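Local coordinates for Thiol:disulfide interchange protein, thioredoxin family protein (Chlorobaculum tepidum, PDB 3OR5), which probably acts as a thioredoxin-like thiol:disulfide oxidoreductase, perhaps serving cytochrome c biogenesis, at residues Val20-Lys25 against Asn84-Gln89; Ala36-Phe41 against Ala140-Ile145; Ser51-Met56 against Ile91-Met96; Ile73-Gln78 against Glu101-Phe106; Pro80-Tyr85 against Val95-Pro100. All coordinates share one frame; numbering follows the deposited sequence.

The five contacts wrap a thioredoxin-type fold whose mixed sheet carries helices on both faces. Contacts 2, 3 and 5 lie on the face covered by helices 139-150, 47-63 and 79-89, while contact 4 seats helix 100-107 on the reverse. Contacts 1 and 5, centres about 7 Å apart, both use helix 79-89 near strand 95-97; the centres of contacts 1 and 2 are about 20 Å apart. Along the chain, contact 2 closes a loop that encloses contacts 3, 4 and 5, whereas contact 1 crosses it. Strand pairing of 36-42 with 68-74 and 68-74 with 95-97 joins contacts 2 to 5 through one sheet, with helix 139-150 added by contact 2.

Contact 1 of 5, residues Val20-Lys25 against Asn84-Gln89; sequences VTVDGK and NYMKTQ
Thr-21 OG1, next to the Asp-23 carboxylate on which Met-86 rests, is gripped twice: it donates to Asp-23 OD1 at 2.7 Å and accepts the backbone N-H of Lys-25, Lys-25 N lying 2.8 Å from OG1. The first bond holds the carboxylate, met on its anti side, 27° out of plane; the second ties the residue after the type I turn Thr-21 to Gly-24 back to its start. Selenomethionine Met-86 reaches in from helix 79-89, bent at its last torsion (71°), so that its methyl CE sits above the carboxylate, 3.6 Å from Asp-23 CG and 3.7 Å from each of OD1 and OD2. Its selenium lies 3.7 Å from Val-22 CB. Replacing Asp-23 by an alanine would probably leave Thr-21 OG1 without its acceptor and uncover the methyl of Met-86. Behind the turn, Val-22 bonds through its backbone to Val-95 of the edge strand. Helix and hairpin thus meet by van der Waals contact, while the bonds of Thr-21 OG1 stay within the hairpin loop.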
# COMPACT_ATOMS: atom_id res chain seq x y z
N VAL A 20 12.79 -4.93 -5.22
CA VAL A 20 13.30 -3.87 -6.10
C VAL A 20 12.03 -3.29 -6.72
O VAL A 20 11.13 -4.06 -7.08
CB VAL A 20 14.16 -4.44 -7.23
CG1 VAL A 20 14.52 -3.30 -8.18
CG2 VAL A 20 15.50 -4.98 -6.60
N THR A 21 11.97 -1.98 -6.75
CA THR A 21 10.77 -1.32 -7.28
C THR A 21 10.78 -1.32 -8.81
O THR A 21 11.80 -1.55 -9.48
CB THR A 21 10.64 0.13 -6.83
OG1 THR A 21 11.75 0.83 -7.41
CG2 THR A 21 10.64 0.24 -5.24
N VAL A 22 9.59 -1.08 -9.40
CA VAL A 22 9.42 -1.04 -10.88
C VAL A 22 10.37 -0.02 -11.50
O VAL A 22 10.89 -0.27 -12.62
CB VAL A 22 7.99 -0.67 -11.12
CG1 VAL A 22 7.79 -0.31 -12.60
CG2 VAL A 22 7.10 -1.92 -10.69
N ASP A 23 10.64 1.06 -10.79
CA ASP A 23 11.60 2.12 -11.28
C ASP A 23 12.98 1.92 -10.79
O ASP A 23 13.76 2.85 -10.87
CB ASP A 23 11.12 3.56 -11.05
CG ASP A 23 10.84 3.85 -9.62
OD1 ASP A 23 10.70 2.89 -8.79
OD2 ASP A 23 10.70 5.08 -9.32
N GLY A 24 13.30 0.68 -10.35
CA GLY A 24 14.73 0.33 -10.14
C GLY A 24 15.30 0.96 -8.90
O GLY A 24 16.36 1.58 -8.96
N LYS A 25 14.57 0.92 -7.77
CA LYS A 25 15.07 1.47 -6.49
C LYS A 25 14.93 0.34 -5.48
O LYS A 25 14.09 -0.57 -5.66
CB LYS A 25 14.22 2.68 -6.05
CG LYS A 25 14.47 3.80 -7.03
CD LYS A 25 13.55 4.92 -6.75
CE LYS A 25 13.67 5.88 -7.96
NZ LYS A 25 13.17 7.24 -7.64
N ASN A 84 5.11 2.96 -16.96
CA ASN A 84 4.50 4.13 -17.61
C ASN A 84 3.39 4.80 -16.82
O ASN A 84 3.29 5.98 -16.82
CB ASN A 84 3.99 3.78 -19.02
CG ASN A 84 4.03 4.98 -19.91
OD1 ASN A 84 5.09 5.66 -20.01
ND2 ASN A 84 2.91 5.33 -20.48
N TYR A 85 2.56 4.04 -16.10
CA TYR A 85 1.55 4.62 -15.26
C TYR A 85 2.20 5.48 -14.12
O TYR A 85 1.73 6.56 -13.81
CB TYR A 85 0.70 3.48 -14.67
CG TYR A 85 -0.51 4.01 -13.97
CD1 TYR A 85 -1.51 4.67 -14.64
CD2 TYR A 85 -0.64 3.80 -12.57
CE1 TYR A 85 -2.63 5.16 -13.96
CE2 TYR A 85 -1.77 4.28 -11.90
CZ TYR A 85 -2.73 4.94 -12.59
OH TYR A 85 -3.82 5.40 -11.88
N MSE A 86 3.28 4.95 -13.59
CA MSE A 86 4.02 5.71 -12.55
C MSE A 86 4.47 7.03 -13.11
O MSE A 86 4.42 8.02 -12.36
CB MSE A 86 5.20 4.87 -12.02
CG MSE A 86 4.72 3.74 -11.16
SE MSE A 86 6.31 2.64 -10.77
CE MSE A 86 7.20 3.80 -9.59
N LYS A 87 4.95 7.05 -14.35
CA LYS A 87 5.41 8.30 -14.96
C LYS A 87 4.23 9.24 -15.20
O LYS A 87 4.23 10.42 -14.82
CB LYS A 87 6.20 7.96 -16.25
CG LYS A 87 6.65 9.14 -16.99
CD LYS A 87 7.49 8.62 -18.15
CE LYS A 87 7.07 9.28 -19.48
NZ LYS A 87 5.64 8.88 -19.85
N THR A 88 3.17 8.73 -15.82
CA THR A 88 1.99 9.58 -16.15
C THR A 88 1.24 10.15 -14.97
O THR A 88 0.83 11.32 -14.96
CB THR A 88 1.01 8.89 -17.14
OG1 THR A 88 0.30 7.81 -16.50
CG2 THR A 88 1.74 8.38 -18.25
N GLN A 89 1.16 9.39 -13.87
CA GLN A 89 0.45 9.81 -12.68
C GLN A 89 1.35 10.40 -11.62
O GLN A 89 0.86 10.89 -10.59
CB GLN A 89 -0.40 8.69 -12.08
CG GLN A 89 -1.21 7.96 -13.11
CD GLN A 89 -2.27 8.81 -13.77
OE1 GLN A 89 -3.10 9.40 -13.11
NE2 GLN A 89 -2.25 8.84 -15.11

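Contact 2 of 5, residues Ala36-Phe41 against Ala140-Ile145; sequences AYIVNF and ADFDRI
This is a small, wholly apolar helix-on-sheet contact: Ile-38 of strand 36-42, in the middle of the mixed sheet, meets Phe-142 and Ile-145 of helix 139-150. One methyl does the touching on the strand side. Ile-38 CD1 lies 4.2 Å from Phe-142 CD1, arriving at the edge of the ring near its plane, and 4.1 Å from Ile-145 CG2, whose side chain crosses that of Ile-38 at about a right angle. An extended branch (chi2 169°) carries CD1 outward to the two helix residues, about one turn apart; Ile-145 points to the strand, while Phe-142 reaches it with its ring edge. Around them, Ile-38 also packs on Phe-68 and Phe-70 of the adjoining strand and on Val-122 of strand 119-123, which Ile-145 touches too. Phe-142 leans on Met-56 and Val-59 of helix 47-63, and Asp-143 OD1 bonds Trp-63 NE1, so helix 139-150 lies on the same sheet face as helix 47-63 and is joined to it directly.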
# COMPACT_ATOMS: atom_id res chain seq x y z
N ALA A 36 3.59 4.76 9.93
CA ALA A 36 2.30 4.16 9.49
C ALA A 36 2.48 3.99 7.98
O ALA A 36 3.21 4.72 7.33
CB ALA A 36 1.17 5.03 9.79
N TYR A 37 1.81 2.96 7.41
CA TYR A 37 1.90 2.84 5.96
C TYR A 37 0.66 2.06 5.49
O TYR A 37 0.04 1.33 6.29
CB TYR A 37 3.17 2.18 5.48
CG TYR A 37 3.52 0.81 6.09
CD1 TYR A 37 3.22 -0.34 5.38
CD2 TYR A 37 4.23 0.70 7.28
CE1 TYR A 37 3.60 -1.60 5.86
CE2 TYR A 37 4.61 -0.51 7.76
CZ TYR A 37 4.23 -1.64 7.11
OH TYR A 37 4.65 -2.89 7.55
N ILE A 38 0.37 2.22 4.21
CA ILE A 38 -0.78 1.46 3.61
C ILE A 38 -0.20 0.74 2.43
O ILE A 38 0.40 1.38 1.54
CB ILE A 38 -1.93 2.42 3.22
CG1 ILE A 38 -2.64 2.96 4.47
CG2 ILE A 38 -2.94 1.68 2.34
CD1 ILE A 38 -3.62 4.15 4.13
N VAL A 39 -0.41 -0.60 2.41
CA VAL A 39 0.11 -1.43 1.28
C VAL A 39 -1.09 -1.66 0.38
O VAL A 39 -2.11 -2.18 0.82
CB VAL A 39 0.66 -2.73 1.80
CG1 VAL A 39 1.12 -3.64 0.62
CG2 VAL A 39 1.81 -2.46 2.81
N ASN A 40 -0.96 -1.23 -0.87
CA ASN A 40 -2.09 -1.17 -1.86
C ASN A 40 -1.76 -2.18 -2.93
O ASN A 40 -0.82 -2.02 -3.72
CB ASN A 40 -2.21 0.23 -2.47
CG ASN A 40 -3.23 0.28 -3.57
OD1 ASN A 40 -4.38 -0.19 -3.37
ND2 ASN A 40 -2.91 0.88 -4.60
N PHE A 41 -2.59 -3.25 -2.99
CA PHE A 41 -2.49 -4.24 -4.11
C PHE A 41 -3.39 -3.71 -5.16
O PHE A 41 -4.60 -3.46 -4.93
CB PHE A 41 -2.98 -5.63 -3.65
CG PHE A 41 -1.93 -6.34 -2.80
CD1 PHE A 41 -1.04 -7.32 -3.32
CD2 PHE A 41 -1.83 -5.98 -1.45
CE1 PHE A 41 -0.05 -7.90 -2.51
CE2 PHE A 41 -0.83 -6.57 -0.61
CZ PHE A 41 0.02 -7.59 -1.12
N ALA A 140 -10.16 12.68 1.27
CA ALA A 140 -10.35 13.06 2.63
C ALA A 140 -10.39 11.83 3.57
O ALA A 140 -9.90 11.95 4.74
CB ALA A 140 -11.67 13.87 2.78
N ASP A 141 -10.96 10.69 3.11
CA ASP A 141 -10.98 9.44 3.94
C ASP A 141 -9.54 8.95 4.14
O ASP A 141 -9.14 8.64 5.27
CB ASP A 141 -11.72 8.24 3.28
CG ASP A 141 -13.23 8.47 3.16
OD1 ASP A 141 -13.77 9.21 4.06
OD2 ASP A 141 -13.84 7.92 2.18
N PHE A 142 -8.74 8.96 3.06
CA PHE A 142 -7.35 8.49 3.28
C PHE A 142 -6.64 9.44 4.22
O PHE A 142 -5.83 9.05 5.02
CB PHE A 142 -6.57 8.46 1.94
CG PHE A 142 -6.78 7.24 1.15
CD1 PHE A 142 -6.38 5.96 1.61
CD2 PHE A 142 -7.35 7.35 -0.11
CE1 PHE A 142 -6.57 4.82 0.79
CE2 PHE A 142 -7.54 6.20 -0.92
CZ PHE A 142 -7.16 4.93 -0.45
N ASP A 143 -6.83 10.74 4.07
CA ASP A 143 -6.20 11.64 5.00
C ASP A 143 -6.49 11.42 6.49
O ASP A 143 -5.63 11.41 7.36
CB ASP A 143 -6.60 13.00 4.49
CG ASP A 143 -5.72 14.01 4.93
OD1 ASP A 143 -4.64 14.11 4.27
OD2 ASP A 143 -6.11 14.60 5.96
N ARG A 144 -7.75 11.15 6.79
CA ARG A 144 -8.17 10.83 8.15
C ARG A 144 -7.64 9.47 8.61
O ARG A 144 -7.29 9.30 9.72
CB ARG A 144 -9.71 10.81 8.24
CG ARG A 144 -10.42 12.12 8.06
CD ARG A 144 -11.88 12.09 8.60
NE ARG A 144 -12.00 11.54 9.95
CZ ARG A 144 -13.01 10.77 10.38
NH1 ARG A 144 -14.04 10.46 9.55
NH2 ARG A 144 -13.02 10.31 11.62
N ILE A 145 -7.59 8.53 7.70
CA ILE A 145 -7.01 7.19 8.04
C ILE A 145 -5.56 7.36 8.41
O ILE A 145 -5.07 6.82 9.40
CB ILE A 145 -7.18 6.19 6.89
CG1 ILE A 145 -8.67 5.80 6.69
CG2 ILE A 145 -6.31 4.89 7.07
CD1 ILE A 145 -8.92 5.27 5.31

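Contact 3 of 5, residues Ser51-Met56 against Ile91-Met96; sequences SEIPDM and IIYPVM
Tyr-93 OH is touched by two side chains of helix 47-63: Met-56 CE lies 3.2 Å from it and Ile-53 CG2 3.6 Å. The selenomethionine methyl comes obliquely to the ring, 3.6 Å from Tyr-93 CZ, and both helix side chains cross the tyrosine at about a right angle. Ile-53 CG2 also touches Ile-91 CD1 at 3.8 Å. On the loop side Ile-91 shapes the ring's setting, its CG2 lying 3.6 Å above the plane of Tyr-93 and over the ring centre. Tyr-93 holds CG between its backbone N and carbonyl carbon (chi1 51°), which sends the ring across to helix 47-63. Swapping Tyr-93 for an alanine is likely to open a gap beside Met-56 CE and leave Ile-91 CG2 without the ring it covers. Further out, helix 47-63 is kinked at Pro-54, Met-56 also packs on Phe-70 and Asn-40, and Ile-53 packs on Phe-42 and touches the Cys-46/Cys-49 pair, a pattern consistent with a thioredoxin-type redox site. Methyls of Ile-53 and Met-56 pack against the phenol oxygen of a buried tyrosine, so the contact rests on shape and dispersion, and links the loop before strand 95-97 to helix 47-63.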
# COMPACT_ATOMS: atom_id res chain seq x y z
N SER A 51 -8.99 5.39 -10.37
CA SER A 51 -9.71 6.47 -9.72
C SER A 51 -9.01 6.87 -8.42
O SER A 51 -8.85 8.09 -8.07
CB SER A 51 -11.13 5.99 -9.39
OG SER A 51 -11.83 7.14 -8.93
N GLU A 52 -8.50 5.88 -7.72
CA GLU A 52 -7.99 6.17 -6.39
C GLU A 52 -6.52 6.52 -6.34
O GLU A 52 -6.09 7.27 -5.38
CB GLU A 52 -8.35 5.16 -5.36
CG GLU A 52 -7.77 3.88 -5.50
CD GLU A 52 -8.11 2.97 -4.27
OE1 GLU A 52 -9.20 3.11 -3.64
OE2 GLU A 52 -7.25 2.14 -3.93
N ILE A 53 -5.72 5.96 -7.27
CA ILE A 53 -4.26 6.23 -7.15
C ILE A 53 -3.91 7.73 -7.20
O ILE A 53 -3.02 8.14 -6.45
CB ILE A 53 -3.48 5.38 -8.12
CG1 ILE A 53 -3.45 3.94 -7.53
CG2 ILE A 53 -2.00 5.95 -8.32
CD1 ILE A 53 -2.96 2.89 -8.50
N PRO A 54 -4.53 8.55 -8.02
CA PRO A 54 -4.20 10.00 -7.94
C PRO A 54 -4.51 10.63 -6.59
O PRO A 54 -3.77 11.56 -6.15
CB PRO A 54 -5.03 10.63 -9.06
CG PRO A 54 -5.16 9.48 -10.06
CD PRO A 54 -5.29 8.20 -9.26
N ASP A 55 -5.53 10.16 -5.87
CA ASP A 55 -5.82 10.69 -4.52
C ASP A 55 -4.73 10.18 -3.58
O ASP A 55 -4.36 10.91 -2.70
CB ASP A 55 -7.19 10.19 -4.04
CG ASP A 55 -8.36 10.88 -4.86
OD1 ASP A 55 -8.14 11.96 -5.42
OD2 ASP A 55 -9.49 10.36 -4.90
N MSE A 56 -4.30 8.94 -3.75
CA MSE A 56 -3.23 8.38 -2.93
C MSE A 56 -1.98 9.25 -3.10
O MSE A 56 -1.29 9.52 -2.12
CB MSE A 56 -2.90 6.93 -3.28
CG MSE A 56 -4.04 6.07 -2.79
SE MSE A 56 -3.76 4.21 -3.44
CE MSE A 56 -2.03 3.96 -2.89
N ILE A 91 3.63 8.86 -9.64
CA ILE A 91 3.57 8.08 -8.41
C ILE A 91 4.94 8.21 -7.74
O ILE A 91 6.00 7.88 -8.31
CB ILE A 91 3.23 6.63 -8.73
CG1 ILE A 91 1.78 6.60 -9.24
CG2 ILE A 91 3.44 5.77 -7.41
CD1 ILE A 91 1.42 5.14 -9.65
N ILE A 92 4.89 8.73 -6.52
CA ILE A 92 6.06 9.10 -5.76
C ILE A 92 6.29 8.24 -4.53
O ILE A 92 7.06 8.60 -3.65
CB ILE A 92 5.85 10.52 -5.30
CG1 ILE A 92 4.43 10.67 -4.59
CG2 ILE A 92 6.18 11.35 -6.58
CD1 ILE A 92 4.14 11.98 -3.82
N TYR A 93 5.56 7.14 -4.43
CA TYR A 93 5.80 6.16 -3.33
C TYR A 93 6.31 4.85 -3.92
O TYR A 93 6.17 4.64 -5.15
CB TYR A 93 4.55 5.97 -2.52
CG TYR A 93 3.32 5.66 -3.32
CD1 TYR A 93 3.08 4.32 -3.71
CD2 TYR A 93 2.40 6.60 -3.59
CE1 TYR A 93 1.85 3.99 -4.45
CE2 TYR A 93 1.22 6.33 -4.30
CZ TYR A 93 0.93 4.98 -4.70
OH TYR A 93 -0.26 4.63 -5.41
N PRO A 94 6.89 3.95 -3.15
CA PRO A 94 7.48 2.74 -3.72
C PRO A 94 6.42 1.86 -4.35
O PRO A 94 5.36 1.62 -3.74
CB PRO A 94 8.09 2.00 -2.53
CG PRO A 94 8.28 3.12 -1.54
CD PRO A 94 7.14 4.06 -1.71
N VAL A 95 6.74 1.35 -5.52
CA VAL A 95 5.87 0.33 -6.14
C VAL A 95 6.65 -0.82 -6.67
O VAL A 95 7.66 -0.62 -7.37
CB VAL A 95 5.23 1.03 -7.37
CG1 VAL A 95 4.39 -0.04 -8.25
CG2 VAL A 95 4.24 2.21 -7.02
N MSE A 96 6.22 -2.03 -6.32
CA MSE A 96 6.91 -3.29 -6.72
C MSE A 96 5.96 -4.12 -7.56
O MSE A 96 4.71 -4.14 -7.28
CB MSE A 96 7.39 -4.14 -5.51
CG MSE A 96 8.47 -3.39 -4.86
SE MSE A 96 8.94 -4.42 -3.19
CE MSE A 96 7.39 -3.90 -2.18

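Contact 4 of 5, residues Ile73-Gln78 against Glu101-Phe106; sequences IAVNEQ and ELIRAF
Helix 100-107 covers the reverse face of the thioredoxin-type sheet here, resting on Ile-73 and Val-75 where strand 68-74 runs out. Ile-73 CD1 lies 4.3 Å from Leu-102 CB, and Val-75 CG1 is 4.2 Å from Ile-103 CD1, two separate points of support from neighbouring residues of the helix. The fully extended branch of Ile-73 (chi2 175°) pushes its end methyl up against the helix. Ile-73 also packs on Val-39 and Phe-41 of the adjacent strand, and Phe-106, one turn further along the helix, packs its ring edge-to-face with Phe-17. Past the strand the chain turns polar: Gln-78 N donates to Glu-77 OE1 at 2.9 Å, nearly straight at 158° and on the anti lone pair. The same carboxylate also accepts from Asn-81 ND2 and bonds Thr-44 OG1, which ties the start of helix 79-89 to the loop ahead of helix 47-63. The side-chain contacts between helix and strand are thus aliphatic and rather loose, while the polar turn after the strand is held by Glu-77.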
# COMPACT_ATOMS: atom_id res chain seq x y z
N ILE A 73 1.78 -2.58 -4.64
CA ILE A 73 2.23 -3.90 -5.15
C ILE A 73 1.31 -4.18 -6.33
O ILE A 73 0.09 -4.30 -6.17
CB ILE A 73 2.11 -4.97 -4.05
CG1 ILE A 73 3.16 -4.65 -2.92
CG2 ILE A 73 2.42 -6.39 -4.71
CD1 ILE A 73 3.06 -5.60 -1.70
N ALA A 74 1.88 -4.25 -7.52
CA ALA A 74 1.06 -4.32 -8.78
C ALA A 74 0.84 -5.79 -9.11
O ALA A 74 1.81 -6.54 -9.35
CB ALA A 74 1.81 -3.65 -9.95
N VAL A 75 -0.42 -6.18 -9.16
CA VAL A 75 -0.83 -7.56 -9.42
C VAL A 75 -1.38 -7.68 -10.83
O VAL A 75 -1.86 -6.68 -11.38
CB VAL A 75 -1.88 -8.00 -8.39
CG1 VAL A 75 -1.22 -8.16 -6.94
CG2 VAL A 75 -3.09 -7.12 -8.37
N ASN A 76 -1.29 -8.90 -11.41
CA ASN A 76 -1.92 -9.07 -12.76
C ASN A 76 -1.42 -8.03 -13.75
O ASN A 76 -2.17 -7.59 -14.58
CB ASN A 76 -3.46 -9.07 -12.65
CG ASN A 76 -4.00 -10.14 -11.68
OD1 ASN A 76 -4.73 -11.06 -12.10
ND2 ASN A 76 -3.75 -10.00 -10.40
N GLU A 77 -0.13 -7.67 -13.66
CA GLU A 77 0.41 -6.57 -14.41
C GLU A 77 1.61 -6.91 -15.28
O GLU A 77 2.08 -8.09 -15.33
CB GLU A 77 0.72 -5.38 -13.43
CG GLU A 77 -0.48 -4.41 -13.40
CD GLU A 77 -0.63 -3.57 -14.66
OE1 GLU A 77 0.02 -3.83 -15.70
OE2 GLU A 77 -1.39 -2.55 -14.57
N GLN A 78 2.02 -5.92 -16.07
CA GLN A 78 3.24 -6.00 -16.89
C GLN A 78 4.14 -4.80 -16.55
O GLN A 78 3.70 -3.68 -16.38
CB GLN A 78 2.91 -5.97 -18.35
CG GLN A 78 2.17 -7.23 -18.79
CD GLN A 78 1.92 -7.27 -20.33
OE1 GLN A 78 2.63 -6.67 -21.13
NE2 GLN A 78 0.90 -8.06 -20.72
N GLU A 101 5.62 -14.39 -3.11
CA GLU A 101 6.00 -14.13 -1.75
C GLU A 101 5.33 -12.86 -1.16
O GLU A 101 4.92 -12.81 -0.00
CB GLU A 101 7.51 -13.95 -1.68
CG GLU A 101 8.06 -13.58 -0.34
CD GLU A 101 9.60 -13.51 -0.41
OE1 GLU A 101 10.14 -12.71 -1.24
OE2 GLU A 101 10.28 -14.26 0.33
N LEU A 102 5.23 -11.82 -2.00
CA LEU A 102 4.65 -10.56 -1.52
C LEU A 102 3.18 -10.81 -1.31
O LEU A 102 2.63 -10.28 -0.33
CB LEU A 102 4.86 -9.44 -2.54
CG LEU A 102 6.29 -8.87 -2.66
CD1 LEU A 102 6.43 -7.82 -3.81
CD2 LEU A 102 6.75 -8.21 -1.30
N ILE A 103 2.53 -11.58 -2.17
CA ILE A 103 1.09 -11.84 -2.03
C ILE A 103 0.87 -12.69 -0.78
O ILE A 103 0.06 -12.34 0.04
CB ILE A 103 0.44 -12.47 -3.28
CG1 ILE A 103 0.44 -11.39 -4.37
CG2 ILE A 103 -0.97 -13.01 -2.92
CD1 ILE A 103 0.10 -11.97 -5.74
N ARG A 104 1.72 -13.69 -0.58
CA ARG A 104 1.51 -14.58 0.59
C ARG A 104 1.80 -13.82 1.89
O ARG A 104 1.23 -14.18 2.93
CB ARG A 104 2.44 -15.80 0.50
CG ARG A 104 2.07 -16.83 -0.53
CD ARG A 104 2.88 -18.13 -0.20
NE ARG A 104 4.27 -18.00 -0.63
CZ ARG A 104 4.67 -18.30 -1.86
NH1 ARG A 104 3.77 -18.73 -2.75
NH2 ARG A 104 5.94 -18.14 -2.21
N ALA A 105 2.65 -12.79 1.87
CA ALA A 105 2.92 -11.97 3.06
C ALA A 105 1.66 -11.32 3.68
O ALA A 105 1.59 -11.16 4.90
CB ALA A 105 3.98 -10.92 2.82
N PHE A 106 0.71 -10.94 2.82
CA PHE A 106 -0.54 -10.28 3.19
C PHE A 106 -1.83 -11.10 3.09
O PHE A 106 -2.84 -10.73 3.66
CB PHE A 106 -0.68 -8.97 2.40
CG PHE A 106 0.31 -7.99 2.82
CD1 PHE A 106 0.07 -7.18 3.89
CD2 PHE A 106 1.58 -7.97 2.18
CE1 PHE A 106 1.05 -6.26 4.33
CE2 PHE A 106 2.52 -7.07 2.61
CZ PHE A 106 2.26 -6.21 3.63

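Contact 5 of 5, residues Pro80-Tyr85 against Val95-Pro100; sequences PNVKNY and VMMATP
Val-82 sets CG1 anti to its backbone N (chi1 -179°), leaving CG2 opposite the carbonyl carbon, and this splits its two methyls between two partners on the edge strand. CG1 of Val-82 meets CG1 of Val-95 at 3.9 Å, the side chains crossing at a slant; Val-95 likewise has CG1 opposite its own N. The other methyl, Val-82 CG2, lies 3.9 Å from the selenium of Met-97. That selenomethionine is bent twice, with chi2 -67° and chi3 -62°, so its chain folds back toward the helix and slides past Val-82 in the reverse direction, with SE also 4.1 Å from Val-82 CB. Strand 68-74, helix 79-89 and strand 95-97 make a beta-alpha-beta crossover, and Val-82 is one of the residues by which the connecting helix lies on the third element. The helix also reaches the first: Val-82 packs on Ala-74, whose backbone pairs with Met-96 and Ala-98. Met-97 further touches Leu-79 in the opening turn of the helix, and Val-95 touches Met-86 one turn beyond Val-82. Val-22, from the hairpin loop, packs on Val-82, Val-95 and Met-97 alike. Beyond the strand, Thr-99, at the N-cap of helix 100-107, accepts Leu-102 N with OG1.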
# COMPACT_ATOMS: atom_id res chain seq x y z
N PRO A 80 6.30 -2.78 -18.32
CA PRO A 80 6.24 -1.51 -19.00
C PRO A 80 4.95 -0.69 -18.76
O PRO A 80 4.98 0.54 -18.74
CB PRO A 80 6.29 -1.93 -20.51
CG PRO A 80 5.96 -3.39 -20.58
CD PRO A 80 6.47 -3.93 -19.23
N ASN A 81 3.85 -1.43 -18.52
CA ASN A 81 2.59 -0.75 -18.24
C ASN A 81 2.63 -0.08 -16.89
O ASN A 81 2.29 1.11 -16.80
CB ASN A 81 1.46 -1.83 -18.33
CG ASN A 81 0.05 -1.24 -18.52
OD1 ASN A 81 -0.18 -0.30 -19.27
ND2 ASN A 81 -0.89 -1.80 -17.78
N VAL A 82 3.13 -0.75 -15.85
CA VAL A 82 3.18 -0.15 -14.50
C VAL A 82 4.21 1.01 -14.48
O VAL A 82 3.92 2.08 -13.93
CB VAL A 82 3.55 -1.20 -13.46
CG1 VAL A 82 3.57 -0.53 -12.03
CG2 VAL A 82 2.44 -2.20 -13.43
N LYS A 83 5.39 0.81 -15.11
CA LYS A 83 6.39 1.90 -15.14
C LYS A 83 5.83 3.15 -15.85
O LYS A 83 5.97 4.30 -15.39
CB LYS A 83 7.64 1.42 -15.91
CG LYS A 83 8.78 2.47 -16.07
CD LYS A 83 9.79 2.27 -14.96
CE LYS A 83 11.07 3.21 -15.15
NZ LYS A 83 10.56 4.63 -15.15
N ASN A 84 5.11 2.96 -16.96
CA ASN A 84 4.50 4.13 -17.61
C ASN A 84 3.39 4.80 -16.82
O ASN A 84 3.29 5.98 -16.82
CB ASN A 84 3.99 3.78 -19.02
CG ASN A 84 4.03 4.98 -19.91
OD1 ASN A 84 5.09 5.66 -20.01
ND2 ASN A 84 2.91 5.33 -20.48
N TYR A 85 2.56 4.04 -16.10
CA TYR A 85 1.55 4.62 -15.26
C TYR A 85 2.20 5.48 -14.12
O TYR A 85 1.73 6.56 -13.81
CB TYR A 85 0.70 3.48 -14.67
CG TYR A 85 -0.51 4.01 -13.97
CD1 TYR A 85 -1.51 4.67 -14.64
CD2 TYR A 85 -0.64 3.80 -12.57
CE1 TYR A 85 -2.63 5.16 -13.96
CE2 TYR A 85 -1.77 4.28 -11.90
CZ TYR A 85 -2.73 4.94 -12.59
OH TYR A 85 -3.82 5.40 -11.88
N VAL A 95 6.74 1.35 -5.52
CA VAL A 95 5.87 0.33 -6.14
C VAL A 95 6.65 -0.82 -6.67
O VAL A 95 7.66 -0.62 -7.37
CB VAL A 95 5.23 1.03 -7.37
CG1 VAL A 95 4.39 -0.04 -8.25
CG2 VAL A 95 4.24 2.21 -7.02
N MSE A 96 6.22 -2.03 -6.32
CA MSE A 96 6.91 -3.29 -6.72
C MSE A 96 5.96 -4.12 -7.56
O MSE A 96 4.71 -4.14 -7.28
CB MSE A 96 7.39 -4.14 -5.51
CG MSE A 96 8.47 -3.39 -4.86
SE MSE A 96 8.94 -4.42 -3.19
CE MSE A 96 7.39 -3.90 -2.18
N MSE A 97 6.50 -4.84 -8.52
CA MSE A 97 5.66 -5.93 -9.15
C MSE A 97 5.38 -7.02 -8.15
O MSE A 97 6.28 -7.44 -7.40
CB MSE A 97 6.40 -6.58 -10.33
CG MSE A 97 6.86 -5.53 -11.38
SE MSE A 97 5.28 -4.70 -12.32
CE MSE A 97 4.53 -6.31 -13.16
N ALA A 98 4.14 -7.55 -8.15
CA ALA A 98 3.87 -8.61 -7.19
C ALA A 98 4.73 -9.84 -7.49
O ALA A 98 5.08 -10.15 -8.68
CB ALA A 98 2.40 -9.03 -7.32
N THR A 99 5.06 -10.51 -6.41
CA THR A 99 5.68 -11.83 -6.47
C THR A 99 4.81 -12.75 -5.59
O THR A 99 4.00 -12.29 -4.78
CB THR A 99 7.04 -11.83 -5.84
OG1 THR A 99 6.98 -11.52 -4.45
CG2 THR A 99 8.06 -10.83 -6.50
N PRO A 100 4.91 -14.07 -5.79
CA PRO A 100 4.08 -14.90 -4.90
C PRO A 100 4.37 -14.69 -3.45
O PRO A 100 3.41 -14.75 -2.63
CB PRO A 100 4.44 -16.36 -5.31
CG PRO A 100 4.91 -16.22 -6.72
CD PRO A 100 5.61 -14.84 -6.84